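Local coordinates for 2,4-dihydroxyhept-2-ene-1,7-dioic acid aldolase (Kordia algicida OT-1, PDB 6BDE), which binds heme b through an axial histidine and probably serves as a heme nitric oxide/oxygen (H-NOX) sensor in nitric oxide signalling, at residues H104-V107 with R108-Y111; D60-I63 with D64-L67; K164-E167 with D168-V172. The protein carries 1 engineered substitution. All coordinates share one frame; numbering follows the deposited sequence.

Overall arrangement
Three short local contacts illustrate how side-chain chemistry follows place in the fold. Contact 1, on the last turns of helix 99-110, combines heme ligation and porphyrin packing with helical bonds and an outward salt bridge. Contact 2 starts helix 63-81, and contact 3 turns strand 158-164 into strand 171-178. Contacts 2 and 3 lie closer together, their nearest atoms about 5 Å apart, and both face helix 140-153; contacts 1 and 2 lie on opposite sides of the chain's centre, with about 28 Å between their centres. Contact 2 pairs a serine cap with apolar anchors; contact 3, mostly exposed but with Gly169 and Val172 buried, relies on polar turn bonds.

Contact 1 of 3, residues H104-V107 with R108-Y111; sequences HVEV and RKIY. With HEM (protoporphyrin IX containing Fe), chain B.
Lys109 reaches back along the helix to Glu106, and its chain can be followed atom by atom. CB rests on the backbone, with Lys109 CB 3.3 Å from Glu106 O; CG lies near the carbonyl oxygen of Val105. CD passes the Glu106 carboxylate, and CE comes within 3.3 Å of Glu106 OE2. The tip closes a salt bridge, Lys109 NZ to Glu106 OE2 at 3.2 Å, weak as a hydrogen bond. Glu106 meets it by folding: its chain bends at chi2 (-55°), which brings the carboxylate across the extended lysine.

This is the outer side of the helix that carries the proximal histidine of the H-NOX fold. On the inner side His104 NE2 binds the heme iron at 2.0 Å. One turn on, both methyls of Val107 press on the porphyrin rim, with Val107 CG2 3.5 Å from HEM CHB. Tyr111 CE2 approaches the heme methyl CMA at 4.0 Å, and Ile110 CG2 lies over one face of the tyrosine ring, offset toward its rim.

At the end of the helix Tyr111, the first residue to leave helical geometry, still donates from N to Val107 O at 2.8 Å, nearly straight (168°). Arg108 sends NH1 to the carbonyl of Ala114, while a water accepts weakly from Arg108 NE and donates to His104 O, 2.8 Å from the water oxygen.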
ATOM      1  N   HIS A 104      -6.946   4.007   9.808  1.00 33.71           N
ATOM      2  CA  HIS A 104      -6.038   3.091  10.484  1.00 35.28           C
ATOM      3  C   HIS A 104      -6.335   2.956  11.972  1.00 38.50           C
ATOM      4  O   HIS A 104      -5.811   2.034  12.608  1.00 38.67           O
ATOM      5  CB  HIS A 104      -4.588   3.529  10.259  1.00 31.59           C
ATOM      6  CG  HIS A 104      -4.029   3.085   8.942  1.00 29.00           C
ATOM      7  ND1 HIS A 104      -2.829   3.544   8.446  1.00 30.45           N
ATOM      8  CD2 HIS A 104      -4.512   2.221   8.017  1.00 32.93           C
ATOM      9  CE1 HIS A 104      -2.596   2.982   7.271  1.00 30.26           C
ATOM     10  NE2 HIS A 104      -3.602   2.174   6.990  1.00 24.92           N
ATOM     11  N   VAL A 105      -7.163   3.837  12.539  1.00 32.67           N
ATOM     12  CA  VAL A 105      -7.688   3.594  13.877  1.00 38.06           C
ATOM     13  C   VAL A 105      -8.655   2.417  13.855  1.00 35.75           C
ATOM     14  O   VAL A 105      -8.637   1.560  14.747  1.00 43.99           O
ATOM     15  CB  VAL A 105      -8.355   4.867  14.432  1.00 42.31           C
ATOM     16  CG1 VAL A 105      -9.105   4.557  15.721  1.00 45.15           C
ATOM     17  CG2 VAL A 105      -7.316   5.955  14.666  1.00 41.41           C
ATOM     18  N   GLU A 106      -9.505   2.349  12.827  1.00 38.75           N
ATOM     19  CA  GLU A 106     -10.417   1.220  12.687  1.00 41.03           C
ATOM     20  C   GLU A 106      -9.659  -0.068  12.396  1.00 38.12           C
ATOM     21  O   GLU A 106     -10.063  -1.148  12.844  1.00 47.21           O
ATOM     22  CB  GLU A 106     -11.434   1.503  11.581  1.00 44.49           C
ATOM     23  CG  GLU A 106     -12.412   2.616  11.908  1.00 46.22           C
ATOM     24  CD  GLU A 106     -13.155   2.369  13.204  1.00 53.35           C
ATOM     25  OE1 GLU A 106     -13.781   1.296  13.335  1.00 54.86           O
ATOM     26  OE2 GLU A 106     -13.112   3.246  14.092  1.00 59.49           O
ATOM     27  N   VAL A 107      -8.558   0.026  11.647  1.00 37.11           N
ATOM     28  CA  VAL A 107      -7.765  -1.158  11.325  1.00 36.62           C
ATOM     29  C   VAL A 107      -7.176  -1.766  12.592  1.00 38.14           C
ATOM     30  O   VAL A 107      -7.104  -2.993  12.735  1.00 47.08           O
ATOM     31  CB  VAL A 107      -6.667  -0.802  10.305  1.00 37.17           C
ATOM     32  CG1 VAL A 107      -5.832  -2.030   9.969  1.00 38.60           C
ATOM     33  CG2 VAL A 107      -7.287  -0.209   9.051  1.00 37.52           C
ATOM     34  N   ARG A 108      -6.749  -0.922  13.533  1.00 42.52           N
ATOM     35  CA  ARG A 108      -6.201  -1.438  14.783  1.00 42.39           C
ATOM     36  C   ARG A 108      -7.260  -2.175  15.593  1.00 51.37           C
ATOM     37  O   ARG A 108      -6.929  -3.077  16.373  1.00 52.39           O
ATOM     38  CB  ARG A 108      -5.585  -0.301  15.602  1.00 43.34           C
ATOM     39  CG  ARG A 108      -4.750  -0.772  16.783  1.00 50.33           C
ATOM     40  CD  ARG A 108      -3.754   0.285  17.226  1.00 46.30           C
ATOM     41  NE  ARG A 108      -2.717   0.525  16.226  1.00 48.68           N
ATOM     42  CZ  ARG A 108      -1.809  -0.374  15.860  1.00 51.30           C
ATOM     43  NH1 ARG A 108      -1.810  -1.581  16.409  1.00 49.10           N
ATOM     44  NH2 ARG A 108      -0.901  -0.069  14.944  1.00 50.51           N
ATOM     45  N   LYS A 109      -8.533  -1.812  15.418  1.00 54.77           N
ATOM     46  CA  LYS A 109      -9.610  -2.574  16.040  1.00 56.68           C
ATOM     47  C   LYS A 109      -9.804  -3.916  15.344  1.00 59.98           C
ATOM     48  O   LYS A 109     -10.052  -4.936  15.998  1.00 69.75           O
ATOM     49  CB  LYS A 109     -10.909  -1.769  16.012  1.00 54.83           C
ATOM     50  CG  LYS A 109     -10.816  -0.402  16.674  1.00 55.23           C
ATOM     51  CD  LYS A 109     -12.169   0.294  16.670  1.00 59.68           C
ATOM     52  CE  LYS A 109     -12.021   1.792  16.859  1.00 61.88           C
ATOM     53  NZ  LYS A 109     -13.322   2.458  17.144  1.00 51.82           N
ATOM     54  N   ILE A 110      -9.711  -3.936  14.012  1.00 64.77           N
ATOM     55  CA  ILE A 110      -9.767  -5.200  13.280  1.00 63.24           C
ATOM     56  C   ILE A 110      -8.616  -6.097  13.711  1.00 64.49           C
ATOM     57  O   ILE A 110      -8.817  -7.198  14.238  1.00 68.02           O
ATOM     58  CB  ILE A 110      -9.734  -4.951  11.761  1.00 66.33           C
ATOM     59  CG1 ILE A 110     -10.787  -3.919  11.348  1.00 67.53           C
ATOM     60  CG2 ILE A 110      -9.931  -6.259  11.002  1.00 69.87           C
ATOM     61  CD1 ILE A 110     -10.553  -3.353   9.960  1.00 63.92           C
ATOM     62  N   TYR A 111      -7.390  -5.624  13.512  1.00 58.05           N
ATOM     63  CA  TYR A 111      -6.180  -6.371  13.855  1.00 54.98           C
ATOM     64  C   TYR A 111      -5.450  -5.638  14.969  1.00 46.60           C
ATOM     65  O   TYR A 111      -4.698  -4.684  14.698  1.00 45.45           O
ATOM     66  CB  TYR A 111      -5.277  -6.532  12.631  1.00 50.38           C
ATOM     67  CG  TYR A 111      -5.971  -7.152  11.433  1.00 47.04           C
ATOM     68  CD1 TYR A 111      -6.350  -8.487  11.440  1.00 50.34           C
ATOM     69  CD2 TYR A 111      -6.249  -6.399  10.299  1.00 53.52           C
ATOM     70  CE1 TYR A 111      -6.985  -9.058  10.354  1.00 54.90           C
ATOM     71  CE2 TYR A 111      -6.886  -6.961   9.206  1.00 56.93           C
ATOM     72  CZ  TYR A 111      -7.252  -8.291   9.240  1.00 59.34           C
ATOM     73  OH  TYR A 111      -7.885  -8.858   8.157  1.00 65.90           O
TER
HETATM   74  CHA HEM B 201      -0.642  -1.475   6.119  1.00 38.91           C
HETATM   75  CHB HEM B 201      -6.050  -1.932   6.284  1.00 36.41           C
HETATM   76  CHC HEM B 201      -6.553   2.845   3.580  1.00 37.90           C
HETATM   77  CHD HEM B 201      -1.125   3.182   3.195  1.00 31.59           C
HETATM   78  C1A HEM B 201      -2.326  -1.718   6.219  1.00 35.01           C
HETATM   79  C2A HEM B 201      -2.556  -3.051   6.633  1.00 39.84           C
HETATM   80  C3A HEM B 201      -3.887  -3.156   6.674  1.00 38.67           C
HETATM   81  C4A HEM B 201      -4.354  -1.888   6.276  1.00 36.53           C
HETATM   82  CMA HEM B 201      -4.716  -4.377   7.070  1.00 39.23           C
HETATM   83  CAA HEM B 201      -1.523  -4.120   6.989  1.00 32.68           C
HETATM   84  CBA HEM B 201      -1.203  -3.989   8.481  1.00 36.99           C
HETATM   85  CGA HEM B 201      -0.278  -5.108   8.952  1.00 38.82           C
HETATM   86  O1A HEM B 201      -0.069  -5.270  10.184  1.00 40.13           O
HETATM   87  O2A HEM B 201       0.275  -5.870   8.117  1.00 40.66           O
HETATM   88  C1B HEM B 201      -6.473  -0.566   5.450  1.00 36.52           C
HETATM   89  C2B HEM B 201      -7.931  -0.406   4.977  1.00 36.40           C
HETATM   90  C3B HEM B 201      -7.988   0.842   4.290  1.00 39.00           C
HETATM   91  C4B HEM B 201      -6.592   1.386   4.374  1.00 35.51           C
HETATM   92  CMB HEM B 201      -9.080  -1.387   5.212  1.00 46.72           C
HETATM   93  CAB HEM B 201      -9.191   1.506   3.629  1.00 38.06           C
HETATM   94  CBB HEM B 201     -10.283   1.758   4.321  1.00 53.14           C
HETATM   95  C1C HEM B 201      -4.873   3.075   3.345  1.00 34.91           C
HETATM   96  C2C HEM B 201      -4.639   4.064   2.364  1.00 32.73           C
HETATM   97  C3C HEM B 201      -3.301   4.141   2.274  1.00 33.14           C
HETATM   98  C4C HEM B 201      -2.824   3.202   3.208  1.00 31.83           C
HETATM   99  CMC HEM B 201      -5.676   4.868   1.583  1.00 35.05           C
HETATM  100  CAC HEM B 201      -2.477   5.055   1.373  1.00 43.12           C
HETATM  101  CBC HEM B 201      -1.905   6.125   1.879  1.00 46.74           C
HETATM  102  C1D HEM B 201      -0.780   1.773   4.033  1.00 30.76           C
HETATM  103  C2D HEM B 201       0.673   1.417   3.823  1.00 29.79           C
HETATM  104  C3D HEM B 201       0.861   0.216   4.559  1.00 27.82           C
HETATM  105  C4D HEM B 201      -0.507  -0.120   5.192  1.00 30.76           C
HETATM  106  CMD HEM B 201       1.722   2.181   3.018  1.00 30.63           C
HETATM  107  CAD HEM B 201       2.161  -0.577   4.692  1.00 30.61           C
HETATM  108  CBD HEM B 201       2.636  -0.614   6.141  1.00 32.71           C
HETATM  109  CGD HEM B 201       3.679   0.478   6.350  1.00 32.24           C
HETATM  110  O1D HEM B 201       3.832   1.369   5.474  1.00 30.69           O
HETATM  111  O2D HEM B 201       4.375   0.485   7.399  1.00 30.75           O
HETATM  112  NA  HEM B 201      -3.421  -0.911   5.894  1.00 35.39           N
HETATM  113  NB  HEM B 201      -5.525   0.565   5.006  1.00 37.45           N
HETATM  114  NC  HEM B 201      -3.765   2.420   3.895  1.00 33.52           N
HETATM  115  ND  HEM B 201      -1.649   0.846   4.809  1.00 32.89           N
HETATM  116 FE   HEM B 201      -3.588   1.029   5.348  1.00 33.46          FE
HETATM  117  O   HOH W   1      -4.112   3.176  14.546  1.00 53.47           O

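Contact 2 of 3, residues D60-I63 with D64-L67; sequences DVSI and DDLL
Ser62, the N-cap residue of helix 63-81, makes a capping bond with Asp65, using its side chain in place of a preceding turn. Its OG sits between the backbone N and the carbonyl carbon (chi1 73°), a position that swings the hydroxyl over the first turn, where Asp65 N donates to Ser62 OG at 3.1 Å. The bond is nearly straight, at 164°. The side chain of Asp65 bends back alongside the same hydroxyl without a direct bond to it. Two waters complete the link: one accepts from Ser62 N and donates to Asp65 OD2, while the other bonds Ser62 OG and donates weakly to Asp65 OD1.

Apolar groups flank the cap. Val61 and Leu66 run obliquely across each other, the valine CG1 branch meeting the fork of the leucine, with Val61 CG1 3.7 Å from Leu66 CG. Leu66 CD1 instead lies near the carbonyl oxygens of Val61 and Ser62. Ile63 and Leu67, one turn apart, lie side by side and point the same way, Ile63 CG2 touching Leu67 CD1 at 3.9 Å. Ile63, Leu66 and Leu67 all pack on helix 45-59, so these aliphatic groups join the two helices at the connecting turn. Ser56 of that helix also bonds Val61 O through its hydroxyl.

The backbone takes up the helical pattern at once: Leu66 N donates to Ser62 O, and Leu67 N meets Ile63 O at 2.9 Å, tilted 24° from the carbonyl plane.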
ATOM      1  N   ASP A  60      13.294  -8.658 -12.636  1.00 42.32           N
ATOM      2  CA  ASP A  60      13.909  -7.401 -13.064  1.00 46.20           C
ATOM      3  C   ASP A  60      12.943  -6.222 -12.970  1.00 43.35           C
ATOM      4  O   ASP A  60      13.165  -5.181 -13.593  1.00 46.15           O
ATOM      5  CB  ASP A  60      14.482  -7.505 -14.484  1.00 50.37           C
ATOM      6  CG  ASP A  60      15.612  -6.523 -14.730  1.00 63.37           C
ATOM      7  OD1 ASP A  60      16.169  -5.996 -13.743  1.00 65.81           O
ATOM      8  OD2 ASP A  60      15.942  -6.276 -15.908  1.00 71.03           O
ATOM      9  N   VAL A  61      11.871  -6.365 -12.197  1.00 36.97           N
ATOM     10  CA  VAL A  61      10.961  -5.267 -11.894  1.00 37.36           C
ATOM     11  C   VAL A  61      11.346  -4.705 -10.535  1.00 38.32           C
ATOM     12  O   VAL A  61      11.587  -5.461  -9.586  1.00 38.74           O
ATOM     13  CB  VAL A  61       9.492  -5.729 -11.911  1.00 31.51           C
ATOM     14  CG1 VAL A  61       8.563  -4.590 -11.496  1.00 30.03           C
ATOM     15  CG2 VAL A  61       9.119  -6.273 -13.285  1.00 34.44           C
ATOM     16  N   SER A  62      11.417  -3.380 -10.439  1.00 29.88           N
ATOM     17  CA  SER A  62      11.848  -2.744  -9.202  1.00 29.51           C
ATOM     18  C   SER A  62      10.856  -3.016  -8.077  1.00 29.70           C
ATOM     19  O   SER A  62       9.669  -3.263  -8.308  1.00 32.20           O
ATOM     20  CB  SER A  62      12.001  -1.236  -9.400  1.00 33.45           C
ATOM     21  OG  SER A  62      10.735  -0.604  -9.490  1.00 35.39           O
ATOM     22  N   ILE A  63      11.360  -2.970  -6.841  1.00 31.94           N
ATOM     23  CA  ILE A  63      10.488  -3.126  -5.679  1.00 30.83           C
ATOM     24  C   ILE A  63       9.454  -2.009  -5.643  1.00 28.37           C
ATOM     25  O   ILE A  63       8.300  -2.221  -5.252  1.00 29.26           O
ATOM     26  CB  ILE A  63      11.327  -3.175  -4.387  1.00 26.16           C
ATOM     27  CG1 ILE A  63      12.228  -4.410  -4.385  1.00 33.16           C
ATOM     28  CG2 ILE A  63      10.428  -3.172  -3.157  1.00 26.89           C
ATOM     29  CD1 ILE A  63      13.054  -4.563  -3.126  1.00 36.31           C
ATOM     30  N   ASP A  64       9.850  -0.805  -6.066  1.00 29.75           N
ATOM     31  CA  ASP A  64       8.918   0.313  -6.177  1.00 30.46           C
ATOM     32  C   ASP A  64       7.703  -0.064  -7.018  1.00 30.16           C
ATOM     33  O   ASP A  64       6.555   0.071  -6.580  1.00 31.98           O
ATOM     34  CB  ASP A  64       9.627   1.523  -6.792  1.00 34.34           C
ATOM     35  CG  ASP A  64      10.389   2.339  -5.771  1.00 44.35           C
ATOM     36  OD1 ASP A  64      10.367   1.977  -4.578  1.00 38.52           O
ATOM     37  OD2 ASP A  64      11.013   3.345  -6.169  1.00 49.19           O
ATOM     38  N   ASP A  65       7.947  -0.552  -8.237  1.00 30.52           N
ATOM     39  CA  ASP A  65       6.854  -0.855  -9.155  1.00 27.90           C
ATOM     40  C   ASP A  65       6.044  -2.057  -8.682  1.00 27.46           C
ATOM     41  O   ASP A  65       4.824  -2.104  -8.879  1.00 29.71           O
ATOM     42  CB  ASP A  65       7.407  -1.100 -10.557  1.00 28.08           C
ATOM     43  CG  ASP A  65       7.778   0.184 -11.269  1.00 34.89           C
ATOM     44  OD1 ASP A  65       7.716   1.259 -10.635  1.00 35.27           O
ATOM     45  OD2 ASP A  65       8.140   0.117 -12.460  1.00 37.41           O
ATOM     46  N   LEU A  66       6.704  -3.043  -8.073  1.00 29.15           N
ATOM     47  CA  LEU A  66       5.980  -4.193  -7.543  1.00 30.67           C
ATOM     48  C   LEU A  66       5.034  -3.777  -6.424  1.00 31.92           C
ATOM     49  O   LEU A  66       3.880  -4.220  -6.378  1.00 32.31           O
ATOM     50  CB  LEU A  66       6.963  -5.255  -7.049  1.00 33.45           C
ATOM     51  CG  LEU A  66       7.807  -5.966  -8.108  1.00 34.41           C
ATOM     52  CD1 LEU A  66       8.931  -6.760  -7.459  1.00 34.48           C
ATOM     53  CD2 LEU A  66       6.934  -6.869  -8.966  1.00 35.74           C
ATOM     54  N   LEU A  67       5.505  -2.919  -5.514  1.00 27.78           N
ATOM     55  CA  LEU A  67       4.657  -2.459  -4.420  1.00 29.01           C
ATOM     56  C   LEU A  67       3.569  -1.513  -4.910  1.00 30.31           C
ATOM     57  O   LEU A  67       2.469  -1.495  -4.345  1.00 28.17           O
ATOM     58  CB  LEU A  67       5.507  -1.783  -3.344  1.00 27.50           C
ATOM     59  CG  LEU A  67       6.291  -2.721  -2.424  1.00 34.90           C
ATOM     60  CD1 LEU A  67       7.120  -1.928  -1.426  1.00 32.84           C
ATOM     61  CD2 LEU A  67       5.352  -3.679  -1.707  1.00 31.03           C
TER
HETATM   62  O   HOH W   2      10.748  -1.606 -12.686  1.00 34.71           O
HETATM   63  O   HOH W   3      10.365   1.967 -10.545  1.00 43.44           O

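Contact 3 of 3, residues K164-E167 with D168-V172; sequences KIKE and DGTEV
Lys166 lays its chain across Thr170 and Glu171 and ends in a bond from Lys166 NZ to Thr170 OG1 at 2.9 Å. A bend at chi3 (78°) turns the ammonium back to the threonine, while Lys166 CD passes Glu171 CB at 3.7 Å, the two side chains crossing at about a right angle. Ile165 crosses Glu171 obliquely, its CB and CG2 against the carboxylate end.

The threonine hydroxyl is itself fixed. Thr170 OG1 donates to Asp168 OD1 at 2.6 Å, and Thr170 N reaches that oxygen from the same face of the carboxylate, closing an Asx turn. A water accepts from Lys166 NZ and donates to Asp168 OD2, tying the charged ends together; the nearby lysine would probably favour the ionised carboxylate.

Glu171 O accepts from two backbone donors, Ile165 N at 2.8 Å and Lys166 N at 3.3 Å, the latter on a lone pair, and Gly169 N returns to Lys166 O at 3.0 Å. Farther out, Val172 and Thr170 bond through their backbones to Tyr133 and Ser135, both heme-binding residues. Lys166 to Gly169 thus forms a type I beta turn in the loop of the beta hairpin of strands 158-164 and 171-178.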
ATOM      1  N   LYS A 164      11.800  11.622  -0.749  1.00 32.64           N
ATOM      2  CA  LYS A 164      12.398  10.808   0.303  1.00 34.06           C
ATOM      3  C   LYS A 164      13.212  11.708   1.225  1.00 35.22           C
ATOM      4  O   LYS A 164      14.285  12.188   0.846  1.00 38.16           O
ATOM      5  CB  LYS A 164      13.268   9.709  -0.298  1.00 41.10           C
ATOM      6  CG  LYS A 164      12.507   8.696  -1.136  1.00 44.50           C
ATOM      7  CD  LYS A 164      13.412   7.556  -1.574  1.00 50.94           C
ATOM      8  CE  LYS A 164      12.731   6.671  -2.602  1.00 48.42           C
ATOM      9  NZ  LYS A 164      13.693   5.739  -3.253  1.00 49.83           N
ATOM     10  N   ILE A 165      12.699  11.945   2.434  1.00 31.02           N
ATOM     11  CA  ILE A 165      13.461  12.710   3.415  1.00 35.72           C
ATOM     12  C   ILE A 165      14.624  11.879   3.941  1.00 36.06           C
ATOM     13  O   ILE A 165      15.749  12.375   4.079  1.00 42.88           O
ATOM     14  CB  ILE A 165      12.541  13.192   4.551  1.00 32.38           C
ATOM     15  CG1 ILE A 165      11.271  13.828   3.977  1.00 38.87           C
ATOM     16  CG2 ILE A 165      13.275  14.179   5.442  1.00 33.11           C
ATOM     17  CD1 ILE A 165      11.536  14.963   3.007  1.00 49.12           C
ATOM     18  N   LYS A 166      14.372  10.610   4.244  1.00 36.73           N
ATOM     19  CA  LYS A 166      15.424   9.639   4.502  1.00 39.34           C
ATOM     20  C   LYS A 166      15.607   8.776   3.261  1.00 37.65           C
ATOM     21  O   LYS A 166      14.628   8.343   2.646  1.00 38.01           O
ATOM     22  CB  LYS A 166      15.088   8.767   5.716  1.00 38.72           C
ATOM     23  CG  LYS A 166      14.920   9.555   7.009  1.00 39.62           C
ATOM     24  CD  LYS A 166      14.276   8.715   8.101  1.00 49.71           C
ATOM     25  CE  LYS A 166      15.270   7.750   8.731  1.00 51.04           C
ATOM     26  NZ  LYS A 166      14.585   6.732   9.576  1.00 48.68           N
ATOM     27  N   GLU A 167      16.868   8.537   2.891  1.00 38.99           N
ATOM     28  CA  GLU A 167      17.152   7.892   1.613  1.00 42.04           C
ATOM     29  C   GLU A 167      16.597   6.474   1.548  1.00 38.41           C
ATOM     30  O   GLU A 167      16.283   5.983   0.457  1.00 41.48           O
ATOM     31  CB  GLU A 167      18.659   7.888   1.352  1.00 55.28           C
ATOM     32  CG  GLU A 167      19.035   7.641  -0.101  1.00 70.64           C
ATOM     33  CD  GLU A 167      18.450   8.677  -1.042  1.00 82.05           C
ATOM     34  OE1 GLU A 167      18.424   9.872  -0.674  1.00 85.39           O
ATOM     35  OE2 GLU A 167      18.016   8.297  -2.149  1.00 85.74           O
ATOM     36  N   ASP A 168      16.458   5.805   2.691  1.00 38.62           N
ATOM     37  CA  ASP A 168      15.956   4.435   2.714  1.00 39.14           C
ATOM     38  C   ASP A 168      14.436   4.352   2.601  1.00 37.01           C
ATOM     39  O   ASP A 168      13.882   3.255   2.729  1.00 34.17           O
ATOM     40  CB  ASP A 168      16.430   3.719   3.985  1.00 38.58           C
ATOM     41  CG  ASP A 168      16.002   4.425   5.261  1.00 40.38           C
ATOM     42  OD1 ASP A 168      15.198   5.380   5.194  1.00 36.60           O
ATOM     43  OD2 ASP A 168      16.476   4.019   6.342  1.00 40.51           O
ATOM     44  N   GLY A 169      13.755   5.472   2.373  1.00 33.58           N
ATOM     45  CA  GLY A 169      12.320   5.465   2.188  1.00 28.88           C
ATOM     46  C   GLY A 169      11.499   5.334   3.450  1.00 29.48           C
ATOM     47  O   GLY A 169      10.288   5.104   3.357  1.00 28.02           O
ATOM     48  N   THR A 170      12.110   5.471   4.626  1.00 31.89           N
ATOM     49  CA  THR A 170      11.374   5.370   5.880  1.00 27.06           C
ATOM     50  C   THR A 170      10.732   6.686   6.301  1.00 32.30           C
ATOM     51  O   THR A 170       9.962   6.697   7.267  1.00 31.74           O
ATOM     52  CB  THR A 170      12.292   4.864   7.000  1.00 32.17           C
ATOM     53  OG1 THR A 170      13.423   5.731   7.127  1.00 33.49           O
ATOM     54  CG2 THR A 170      12.769   3.450   6.696  1.00 32.15           C
ATOM     55  N   GLU A 171      11.038   7.784   5.615  1.00 29.17           N
ATOM     56  CA  GLU A 171      10.341   9.054   5.805  1.00 30.05           C
ATOM     57  C   GLU A 171      10.179   9.691   4.433  1.00 29.82           C
ATOM     58  O   GLU A 171      11.173  10.058   3.798  1.00 31.04           O
ATOM     59  CB  GLU A 171      11.095   9.982   6.757  1.00 33.18           C
ATOM     60  CG  GLU A 171      10.347  11.273   7.054  1.00 36.68           C
ATOM     61  CD  GLU A 171      11.148  12.236   7.906  1.00 41.08           C
ATOM     62  OE1 GLU A 171      12.194  11.824   8.450  1.00 39.53           O
ATOM     63  OE2 GLU A 171      10.733  13.407   8.029  1.00 43.20           O
ATOM     64  N   VAL A 172       8.936   9.809   3.972  1.00 26.28           N
ATOM     65  CA  VAL A 172       8.635  10.267   2.621  1.00 30.13           C
ATOM     66  C   VAL A 172       7.558  11.339   2.695  1.00 32.52           C
ATOM     67  O   VAL A 172       6.518  11.138   3.331  1.00 29.91           O
ATOM     68  CB  VAL A 172       8.177   9.108   1.715  1.00 28.10           C
ATOM     69  CG1 VAL A 172       7.909   9.608   0.303  1.00 28.77           C
ATOM     70  CG2 VAL A 172       9.212   7.991   1.704  1.00 30.79           C
TER
HETATM   71  O   HOH W   4      15.989   4.232   8.784  1.00 67.83           O